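Local coordinates for protein adenylate kinase (Cryptosporidium parvum Iowa II, PDB 3BE4) that probably catalyses phosphate transfer from ATP to AMP and binds bis(adenosine)-5'-pentaphosphate, an analogue of both substrates joined, at residues K5-L10 with V83-D89; S114-F118 with I213-L217; S111-V115 with Y191-I196. All coordinates share one frame; numbering follows the deposited sequence. Where two conformers were deposited one is given.

All three contacts involve one parallel sheet, ordered 32-35, 86-89, 7-12, 114-119, 197-201. Interaction 1 joins the central strand 7-12 to its neighbour 86-89, and its Asp89 side chain comes within about 4 Å of both the bound magnesium ion and bis(adenosine)-5'-pentaphosphate. The segments of interactions 2 and 3 overlap at Ser114 and Val115, and Ser114 takes part in both; 2 docks the C-terminal helix, 3 the turn that leads into the edge strand. Interaction 1 is stitched to interaction 2 by Ile116 N and Ile9 O at 2.9 Å, and to interaction 3 by Thr113 N and Asn7 O at 2.7 Å. Distance from the ligand grows to about 6 Å for the Phe118 side chain and 11 Å for Tyr191.

Interaction 1: K5-L10 with V83-D89; sequences KHNLIL and VNGFVLD
Strands 7-10 and 86-89 run parallel, their axes 4.5 Å apart and inclined by 16°, in the register Asn7-Phe86 through Leu10-Asp89. The bonds alternate as a parallel ladder requires: Phe86 N to His6 O, Leu8 N to Phe86 O, Leu88 N to Leu8 O and Leu10 N to Leu88 O, the last nearly straight. Before the ladder begins, the Lys5 chain lies extended over Gly85 and its NZ donates to Val83 O at 2.9 Å; the same ammonium forms a salt bridge with Asp110.

On one face Asn7 covers the Phe86 ring. Its amide plane is only 6° from the ring plane, a stacked pair with Asn7 CG 3.4 Å from Phe86 CE2, and Asn7 CB makes a CH-pi contact 3.9 Å from the ring centroid. Phe86 CG sits between backbone N and carbonyl carbon (chi1 55°), which turns the ring back toward Asn7. The amide's ND2 is held by Ser111 O and Asp110. On the other face Val87 CG2 packs on Leu10 CG at 3.6 Å.

The pair joins the central strand of a P-loop NTPase sheet to its neighbour, with strand 32-35 beside 86-89 and strand 114-119 beside 7-12. Helix 95-108 covers the Ile9, Phe86 and Leu88 face, and helix 18-29 meets Leu10, Val87 and Asp89 on the other.

Interaction 2: S114-F118 with I213-L217; sequences SVIYF and IKKIL
Ile116 meets Ile213 and Ile216 through the end of its side chain, and these three isoleucines have the most surface buried by the contact. Ile116 CD1 is the common point: it stands 3.9 Å from Ile213 CG2 and 3.9 Å from Ile216 CG2. The two helix residues are three positions apart, about one turn, so both offer a methyl branch to the same strand residue. The approaches differ. Ile116 and Ile216 reach toward each other tip to tip, whereas Ile116 and Ile213 cross at a slant. The Ile116 chain is extended, with CG1 anti to the carbonyl carbon (chi1 -68°) and chi2 at -178°, which carries CD1 out from the strand toward the helix. Leu217 CD2 adds a looser contact 4.3 Å from Ile116 CD1.

Ile213 divides its branches between two partners. While CG2 meets Ile116, CD1 reaches Phe118 CZ at 3.6 Å, the two side chains crossing at about a right angle. At the other end of the contact the polar link is indirect: a water lies 2.7 Å from Ser114 OG and donates to Ile216 O at 3.1 Å, bridging the strand to the carbonyl of Ile216.

These contacts seat the C-terminal helix 206-216 and the Leu217 that follows on the sheet of the nucleotide-binding core. Helix 18-29 lies alongside, its Phe24 touching Ile213 and Lys214 and its Glu28 forming a salt bridge with Lys214. The terminal carboxylate of Leu217 is hydrogen-bonded to His6, next to strand 7-12, while Ile216 also touches Lys198 and Val200 of strand 197-201.

Interaction 3: S111-V115 with Y191-I196; sequences SLTSV and YEDLGI
Apolar side chains and one backbone hydrogen bond join Ser114 and Val115 at the start of strand 114-119, and Leu112 just before it, to Tyr191 and Ile196, which bracket the turn between helix 186-192 and edge strand 197-201. Val115 N donates to Ile196 O at 2.9 Å with an N-H...O angle of 163°, yet the donor stands 41° out of the carbonyl plane. The same oxygen receives a CA-H...O contact from Ser114 and a bond from a water that also reaches Ser114 OG, so three groups converge on it.

Val115 lays CG2 over one face of the Tyr191 ring, a CH-pi contact 3.9 Å from the centroid. Leu112 CD1 approaches the same ring at CE1, 3.6 Å away. The helix closes in a Schellman motif, after which the chain turns back to the sheet: Gly195 takes positive phi, and Ile196 N and Gly195 N bond back to Tyr191 O and Glu192 O. The turn then leads into strand 197-201, the outer strand of the parallel P-loop NTPase sheet.

Ile196 holds CG1 between its backbone N and carbonyl carbon (chi1 57°), which places CD1 against Leu112 CB at 3.7 Å and Val115 CG2 at 3.8 Å. Helix 95-108 lies against this cluster, its Leu105 touching Leu112 and its Ala98 touching Tyr191.

Interaction 1: K5-L10 with V83-D89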
loop_
_atom_site.group_PDB
_atom_site.type_symbol
_atom_site.label_atom_id
_atom_site.label_comp_id
_atom_site.label_asym_id
_atom_site.label_seq_id
_atom_site.Cartn_x
_atom_site.Cartn_y
_atom_site.Cartn_z
ATOM N N LYS A 5 -12.631 -14.486 -0.927
ATOM C CA LYS A 5 -11.938 -13.708 -1.965
ATOM C C LYS A 5 -12.531 -12.410 -2.288
ATOM O O LYS A 5 -13.766 -12.288 -2.457
ATOM C CB LYS A 5 -11.916 -14.559 -3.295
ATOM C CG LYS A 5 -11.311 -13.835 -4.529
ATOM C CD LYS A 5 -11.051 -14.774 -5.742
ATOM C CE LYS A 5 -10.721 -13.911 -6.944
ATOM N NZ LYS A 5 -10.332 -14.756 -8.126
ATOM N N HIS A 6 -11.638 -11.378 -2.328
ATOM C CA HIS A 6 -11.971 -10.090 -2.927
ATOM C C HIS A 6 -10.800 -9.702 -3.738
ATOM O O HIS A 6 -9.673 -10.096 -3.466
ATOM C CB HIS A 6 -12.080 -9.012 -1.781
ATOM C CG HIS A 6 -13.250 -9.203 -0.879
ATOM N ND1 HIS A 6 -13.253 -10.106 0.169
ATOM C CD2 HIS A 6 -14.464 -8.609 -0.856
ATOM C CE1 HIS A 6 -14.436 -10.076 0.778
ATOM N NE2 HIS A 6 -15.173 -9.164 0.188
ATOM N N ASN A 7 -11.024 -8.832 -4.716
ATOM C CA ASN A 7 -9.980 -8.232 -5.567
ATOM C C ASN A 7 -10.040 -6.778 -5.282
ATOM O O ASN A 7 -10.894 -6.055 -5.797
ATOM C CB ASN A 7 -10.181 -8.504 -7.090
ATOM C CG ASN A 7 -9.974 -10.002 -7.404
ATOM O OD1 ASN A 7 -9.375 -10.703 -6.628
ATOM N ND2 ASN A 7 -10.481 -10.462 -8.551
ATOM N N LEU A 8 -9.077 -6.329 -4.484
ATOM C CA LEU A 8 -9.208 -5.006 -3.772
ATOM C C LEU A 8 -8.018 -4.115 -4.121
ATOM O O LEU A 8 -6.905 -4.551 -4.270
ATOM C CB LEU A 8 -9.098 -5.048 -2.261
ATOM C CG LEU A 8 -10.112 -5.930 -1.633
ATOM C CD1 LEU A 8 -9.810 -5.997 -0.170
ATOM C CD2 LEU A 8 -11.506 -5.423 -1.850
ATOM N N ILE A 9 -8.311 -2.830 -4.285
ATOM C CA ILE A 9 -7.225 -1.812 -4.327
ATOM C C ILE A 9 -7.481 -0.870 -3.137
ATOM O O ILE A 9 -8.615 -0.504 -2.893
ATOM C CB ILE A 9 -7.366 -0.975 -5.635
ATOM C CG1 ILE A 9 -7.055 -1.837 -6.899
ATOM C CG2 ILE A 9 -6.339 0.187 -5.664
ATOM C CD1 ILE A 9 -7.182 -1.072 -8.216
ATOM N N LEU A 10 -6.426 -0.556 -2.410
ATOM C CA LEU A 10 -6.476 0.554 -1.436
ATOM C C LEU A 10 -5.777 1.807 -2.059
ATOM O O LEU A 10 -4.643 1.714 -2.579
ATOM C CB LEU A 10 -5.726 0.139 -0.210
ATOM C CG LEU A 10 -6.221 -1.176 0.444
ATOM C CD1 LEU A 10 -5.509 -1.316 1.749
ATOM C CD2 LEU A 10 -7.692 -1.193 0.605
ATOM N N VAL A 83 -4.774 -15.547 -7.539
ATOM C CA VAL A 83 -6.012 -16.286 -7.862
ATOM C C VAL A 83 -7.002 -16.401 -6.714
ATOM O O VAL A 83 -8.250 -16.433 -6.939
ATOM C CB VAL A 83 -5.723 -17.670 -8.550
ATOM C CG1 VAL A 83 -4.607 -17.532 -9.653
ATOM C CG2 VAL A 83 -5.503 -18.855 -7.469
ATOM N N ASN A 84 -6.470 -16.409 -5.508
ATOM C CA ASN A 84 -7.307 -16.431 -4.313
ATOM C C ASN A 84 -7.705 -15.028 -3.767
ATOM O O ASN A 84 -8.216 -14.893 -2.698
ATOM C CB ASN A 84 -6.715 -17.321 -3.233
ATOM C CG ASN A 84 -6.975 -18.824 -3.487
ATOM O OD1 ASN A 84 -7.861 -19.194 -4.233
ATOM N ND2 ASN A 84 -6.196 -19.638 -2.835
ATOM N N GLY A 85 -7.480 -13.994 -4.568
ATOM C CA GLY A 85 -7.860 -12.656 -4.144
ATOM C C GLY A 85 -6.560 -11.867 -3.835
ATOM O O GLY A 85 -5.489 -12.404 -3.641
ATOM N N PHE A 86 -6.766 -10.552 -3.802
ATOM C CA PHE A 86 -5.541 -9.749 -3.546
ATOM C C PHE A 86 -6.024 -8.397 -3.037
ATOM O O PHE A 86 -7.157 -7.976 -3.194
ATOM C CB PHE A 86 -4.814 -9.496 -4.907
ATOM C CG PHE A 86 -5.635 -8.861 -6.015
ATOM C CD1 PHE A 86 -5.779 -7.484 -6.071
ATOM C CD2 PHE A 86 -6.126 -9.662 -7.107
ATOM C CE1 PHE A 86 -6.505 -6.864 -7.105
ATOM C CE2 PHE A 86 -6.809 -9.062 -8.159
ATOM C CZ PHE A 86 -7.017 -7.643 -8.171
ATOM N N VAL A 87 -5.052 -7.779 -2.313
ATOM C CA VAL A 87 -5.215 -6.372 -1.959
ATOM C C VAL A 87 -3.950 -5.605 -2.403
ATOM O O VAL A 87 -2.841 -5.948 -2.021
ATOM C CB VAL A 87 -5.510 -6.155 -0.441
ATOM C CG1 VAL A 87 -4.502 -6.865 0.515
ATOM C CG2 VAL A 87 -5.610 -4.658 -0.170
ATOM N N LEU A 88 -4.190 -4.700 -3.338
ATOM C CA LEU A 88 -3.087 -3.819 -3.932
ATOM C C LEU A 88 -3.014 -2.550 -3.111
ATOM O O LEU A 88 -4.002 -1.978 -2.747
ATOM C CB LEU A 88 -3.435 -3.486 -5.395
ATOM C CG LEU A 88 -3.660 -4.675 -6.262
ATOM C CD1 LEU A 88 -3.978 -4.232 -7.733
ATOM C CD2 LEU A 88 -2.669 -5.701 -6.224
ATOM N N ASP A 89 -1.739 -2.169 -2.738
ATOM C CA ASP A 89 -1.558 -1.155 -1.714
ATOM C C ASP A 89 -0.395 -0.287 -2.340
ATOM O O ASP A 89 0.769 -0.656 -2.480
ATOM C CB ASP A 89 -1.043 -1.977 -0.478
ATOM C CG ASP A 89 -0.307 -1.128 0.555
ATOM O OD1 ASP A 89 -0.160 0.152 0.381
ATOM O OD2 ASP A 89 0.143 -1.792 1.565
#

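Interaction 2: S114-F118 with I213-L217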
loop_
_atom_site.group_PDB
_atom_site.type_symbol
_atom_site.label_atom_id
_atom_site.label_comp_id
_atom_site.label_asym_id
_atom_site.label_seq_id
_atom_site.Cartn_x
_atom_site.Cartn_y
_atom_site.Cartn_z
ATOM N N SER A 114 -13.569 -4.062 -5.348
ATOM C CA SER A 114 -13.841 -2.850 -4.604
ATOM C C SER A 114 -12.548 -2.080 -4.625
ATOM O O SER A 114 -11.479 -2.701 -4.665
ATOM C CB SER A 114 -14.107 -3.113 -3.073
ATOM O OG SER A 114 -15.457 -3.608 -2.915
ATOM N N VAL A 115 -12.667 -0.757 -4.567
ATOM C CA VAL A 115 -11.491 0.108 -4.387
ATOM C C VAL A 115 -11.859 0.931 -3.147
ATOM O O VAL A 115 -12.975 1.493 -3.047
ATOM C CB VAL A 115 -11.309 1.060 -5.618
ATOM C CG1 VAL A 115 -10.230 2.084 -5.351
ATOM C CG2 VAL A 115 -10.972 0.249 -6.895
ATOM N N ILE A 116 -10.931 1.051 -2.223
ATOM C CA ILE A 116 -11.247 1.720 -0.940
ATOM C C ILE A 116 -10.288 2.892 -0.860
ATOM O O ILE A 116 -9.042 2.727 -0.858
ATOM C CB ILE A 116 -10.985 0.793 0.260
ATOM C CG1 ILE A 116 -12.027 -0.314 0.164
ATOM C CG2 ILE A 116 -11.268 1.543 1.627
ATOM C CD1 ILE A 116 -11.983 -1.408 1.360
ATOM N N TYR A 117 -10.844 4.092 -0.681
ATOM C CA TYR A 117 -10.028 5.310 -0.680
ATOM C C TYR A 117 -9.926 5.788 0.786
ATOM O O TYR A 117 -10.942 6.000 1.479
ATOM C CB TYR A 117 -10.727 6.374 -1.519
ATOM C CG TYR A 117 -10.113 7.779 -1.459
ATOM C CD1 TYR A 117 -8.752 8.002 -1.356
ATOM C CD2 TYR A 117 -10.957 8.870 -1.536
ATOM C CE1 TYR A 117 -8.217 9.360 -1.229
ATOM C CE2 TYR A 117 -10.456 10.144 -1.456
ATOM C CZ TYR A 117 -9.120 10.366 -1.288
ATOM O OH TYR A 117 -8.743 11.690 -1.241
ATOM N N PHE A 118 -8.702 5.913 1.280
ATOM C CA PHE A 118 -8.462 6.269 2.688
ATOM C C PHE A 118 -8.394 7.808 2.730
ATOM O O PHE A 118 -7.423 8.407 2.217
ATOM C CB PHE A 118 -7.078 5.758 3.131
ATOM C CG PHE A 118 -7.070 4.267 3.510
ATOM C CD1 PHE A 118 -7.682 3.265 2.698
ATOM C CD2 PHE A 118 -6.415 3.875 4.669
ATOM C CE1 PHE A 118 -7.639 1.890 3.121
ATOM C CE2 PHE A 118 -6.325 2.576 5.044
ATOM C CZ PHE A 118 -6.985 1.534 4.321
ATOM N N ILE A 213 -13.625 -0.661 7.157
ATOM C CA ILE A 213 -13.287 -1.516 6.082
ATOM C C ILE A 213 -14.112 -2.814 6.056
ATOM O O ILE A 213 -14.608 -3.192 4.968
ATOM C CB ILE A 213 -11.746 -1.772 6.005
ATOM C CG1 ILE A 213 -11.083 -0.414 5.671
ATOM C CG2 ILE A 213 -11.473 -2.910 4.927
ATOM C CD1 ILE A 213 -9.531 -0.580 5.776
ATOM N N LYS A 214 -14.291 -3.424 7.184
ATOM C CA LYS A 214 -15.144 -4.633 7.261
ATOM C C LYS A 214 -16.581 -4.377 6.778
ATOM O O LYS A 214 -17.232 -5.277 6.194
ATOM C CB LYS A 214 -15.225 -5.167 8.675
ATOM C CG LYS A 214 -13.959 -5.862 9.137
ATOM C CD LYS A 214 -13.917 -6.134 10.598
ATOM C CE LYS A 214 -12.923 -7.225 10.847
ATOM N NZ LYS A 214 -13.067 -7.859 12.177
ATOM N N LYS A 215 -17.077 -3.158 6.931
ATOM C CA LYS A 215 -18.430 -2.826 6.462
ATOM C C LYS A 215 -18.542 -2.793 4.979
ATOM O O LYS A 215 -19.627 -3.075 4.394
ATOM C CB LYS A 215 -18.851 -1.424 6.996
ATOM C CG LYS A 215 -19.347 -1.527 8.434
ATOM C CD LYS A 215 -19.889 -0.122 8.906
ATOM C CE LYS A 215 -19.466 1.171 8.011
ATOM N NZ LYS A 215 -18.872 2.460 8.749
ATOM N N ILE A 216 -17.449 -2.462 4.302
ATOM C CA ILE A 216 -17.399 -2.407 2.886
ATOM C C ILE A 216 -17.079 -3.762 2.242
ATOM O O ILE A 216 -17.462 -3.967 1.089
ATOM C CB ILE A 216 -16.221 -1.470 2.457
ATOM C CG1 ILE A 216 -16.529 -0.007 2.680
ATOM C CG2 ILE A 216 -15.882 -1.606 0.899
ATOM C CD1 ILE A 216 -15.285 0.822 2.621
ATOM N N LEU A 217 -16.322 -4.624 2.894
ATOM C CA LEU A 217 -15.922 -5.947 2.344
ATOM C C LEU A 217 -17.018 -6.997 2.573
ATOM O O LEU A 217 -17.971 -6.628 3.283
ATOM C CB LEU A 217 -14.617 -6.431 2.991
ATOM C CG LEU A 217 -13.445 -5.560 2.491
ATOM C CD1 LEU A 217 -12.082 -6.069 2.997
ATOM C CD2 LEU A 217 -13.484 -5.407 0.986
ATOM O OXT LEU A 217 -16.988 -8.179 2.087
HETATM O O HOH W 1 -16.106 -5.534 -1.184
#

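Interaction 3: S111-V115 with Y191-I196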
loop_
_atom_site.group_PDB
_atom_site.type_symbol
_atom_site.label_atom_id
_atom_site.label_comp_id
_atom_site.label_asym_id
_atom_site.label_seq_id
_atom_site.Cartn_x
_atom_site.Cartn_y
_atom_site.Cartn_z
ATOM N N SER A 111 -11.882 -9.589 -12.369
ATOM C CA SER A 111 -12.224 -8.156 -12.304
ATOM C C SER A 111 -12.048 -7.688 -10.840
ATOM O O SER A 111 -12.049 -8.518 -9.909
ATOM C CB SER A 111 -13.669 -7.917 -12.706
ATOM O OG SER A 111 -14.471 -8.758 -11.870
ATOM N N LEU A 112 -11.957 -6.361 -10.671
ATOM C CA LEU A 112 -11.907 -5.786 -9.321
ATOM C C LEU A 112 -13.216 -5.869 -8.570
ATOM O O LEU A 112 -14.286 -5.667 -9.177
ATOM C CB LEU A 112 -11.564 -4.275 -9.494
ATOM C CG LEU A 112 -10.158 -4.062 -9.977
ATOM C CD1 LEU A 112 -9.810 -2.569 -10.416
ATOM C CD2 LEU A 112 -9.115 -4.509 -8.954
ATOM N N THR A 113 -13.179 -6.199 -7.259
ATOM C CA THR A 113 -14.289 -6.153 -6.394
ATOM C C THR A 113 -14.595 -4.731 -5.900
ATOM O O THR A 113 -15.755 -4.273 -5.878
ATOM C CB THR A 113 -13.996 -7.052 -5.107
ATOM O OG1 THR A 113 -13.732 -8.284 -5.586
ATOM C CG2 THR A 113 -15.230 -7.111 -4.107
ATOM N N SER A 114 -13.569 -4.062 -5.348
ATOM C CA SER A 114 -13.841 -2.850 -4.604
ATOM C C SER A 114 -12.548 -2.080 -4.625
ATOM O O SER A 114 -11.479 -2.701 -4.665
ATOM C CB SER A 114 -14.107 -3.113 -3.073
ATOM O OG SER A 114 -15.457 -3.608 -2.915
ATOM N N VAL A 115 -12.667 -0.757 -4.567
ATOM C CA VAL A 115 -11.491 0.108 -4.387
ATOM C C VAL A 115 -11.859 0.931 -3.147
ATOM O O VAL A 115 -12.975 1.493 -3.047
ATOM C CB VAL A 115 -11.309 1.060 -5.618
ATOM C CG1 VAL A 115 -10.230 2.084 -5.351
ATOM C CG2 VAL A 115 -10.972 0.249 -6.895
ATOM N N TYR A 191 -11.950 5.310 -10.548
ATOM C CA TYR A 191 -12.698 4.176 -9.974
ATOM C C TYR A 191 -14.116 4.453 -9.592
ATOM O O TYR A 191 -14.928 3.503 -9.521
ATOM C CB TYR A 191 -11.906 3.529 -8.808
ATOM C CG TYR A 191 -10.704 2.828 -9.378
ATOM C CD1 TYR A 191 -10.810 1.723 -10.233
ATOM C CD2 TYR A 191 -9.385 3.278 -9.053
ATOM C CE1 TYR A 191 -9.657 1.058 -10.790
ATOM C CE2 TYR A 191 -8.252 2.627 -9.577
ATOM C CZ TYR A 191 -8.379 1.554 -10.476
ATOM O OH TYR A 191 -7.254 0.978 -10.961
ATOM N N GLU A 192 -14.421 5.689 -9.220
ATOM C CA GLU A 192 -15.842 6.086 -8.988
ATOM C C GLU A 192 -16.622 5.954 -10.288
ATOM O O GLU A 192 -17.775 5.536 -10.286
ATOM C CB GLU A 192 -15.888 7.517 -8.580
ATOM C CG GLU A 192 -15.512 7.629 -7.129
ATOM C CD GLU A 192 -15.666 9.088 -6.644
ATOM O OE1 GLU A 192 -15.481 10.043 -7.472
ATOM O OE2 GLU A 192 -15.937 9.268 -5.441
ATOM N N ASP A 193 -15.991 6.294 -11.393
ATOM C CA ASP A 193 -16.620 6.104 -12.750
ATOM C C ASP A 193 -16.927 4.677 -13.128
ATOM O O ASP A 193 -17.837 4.435 -13.933
ATOM C CB ASP A 193 -15.800 6.775 -13.848
ATOM C CG ASP A 193 -15.883 8.323 -13.757
ATOM O OD1 ASP A 193 -16.688 8.851 -12.957
ATOM O OD2 ASP A 193 -15.113 9.021 -14.466
ATOM N N LEU A 194 -16.270 3.718 -12.485
ATOM C CA LEU A 194 -16.484 2.301 -12.660
ATOM C C LEU A 194 -17.474 1.834 -11.599
ATOM O O LEU A 194 -17.910 0.681 -11.625
ATOM C CB LEU A 194 -15.132 1.487 -12.572
ATOM C CG LEU A 194 -14.116 1.744 -13.718
ATOM C CD1 LEU A 194 -12.726 1.092 -13.476
ATOM C CD2 LEU A 194 -14.681 1.296 -15.088
ATOM N N GLY A 195 -17.826 2.684 -10.642
ATOM C CA GLY A 195 -18.827 2.373 -9.644
ATOM C C GLY A 195 -18.408 1.437 -8.566
ATOM O O GLY A 195 -19.245 0.956 -7.778
ATOM N N ILE A 196 -17.058 1.291 -8.393
ATOM C CA ILE A 196 -16.574 0.341 -7.363
ATOM C C ILE A 196 -15.764 0.955 -6.200
ATOM O O ILE A 196 -15.307 0.211 -5.321
ATOM C CB ILE A 196 -15.694 -0.744 -7.986
ATOM C CG1 ILE A 196 -14.526 -0.148 -8.720
ATOM C CG2 ILE A 196 -16.514 -1.516 -9.009
ATOM C CD1 ILE A 196 -13.600 -1.204 -9.272
HETATM O O HOH W 2 -17.644 -1.372 -3.858
#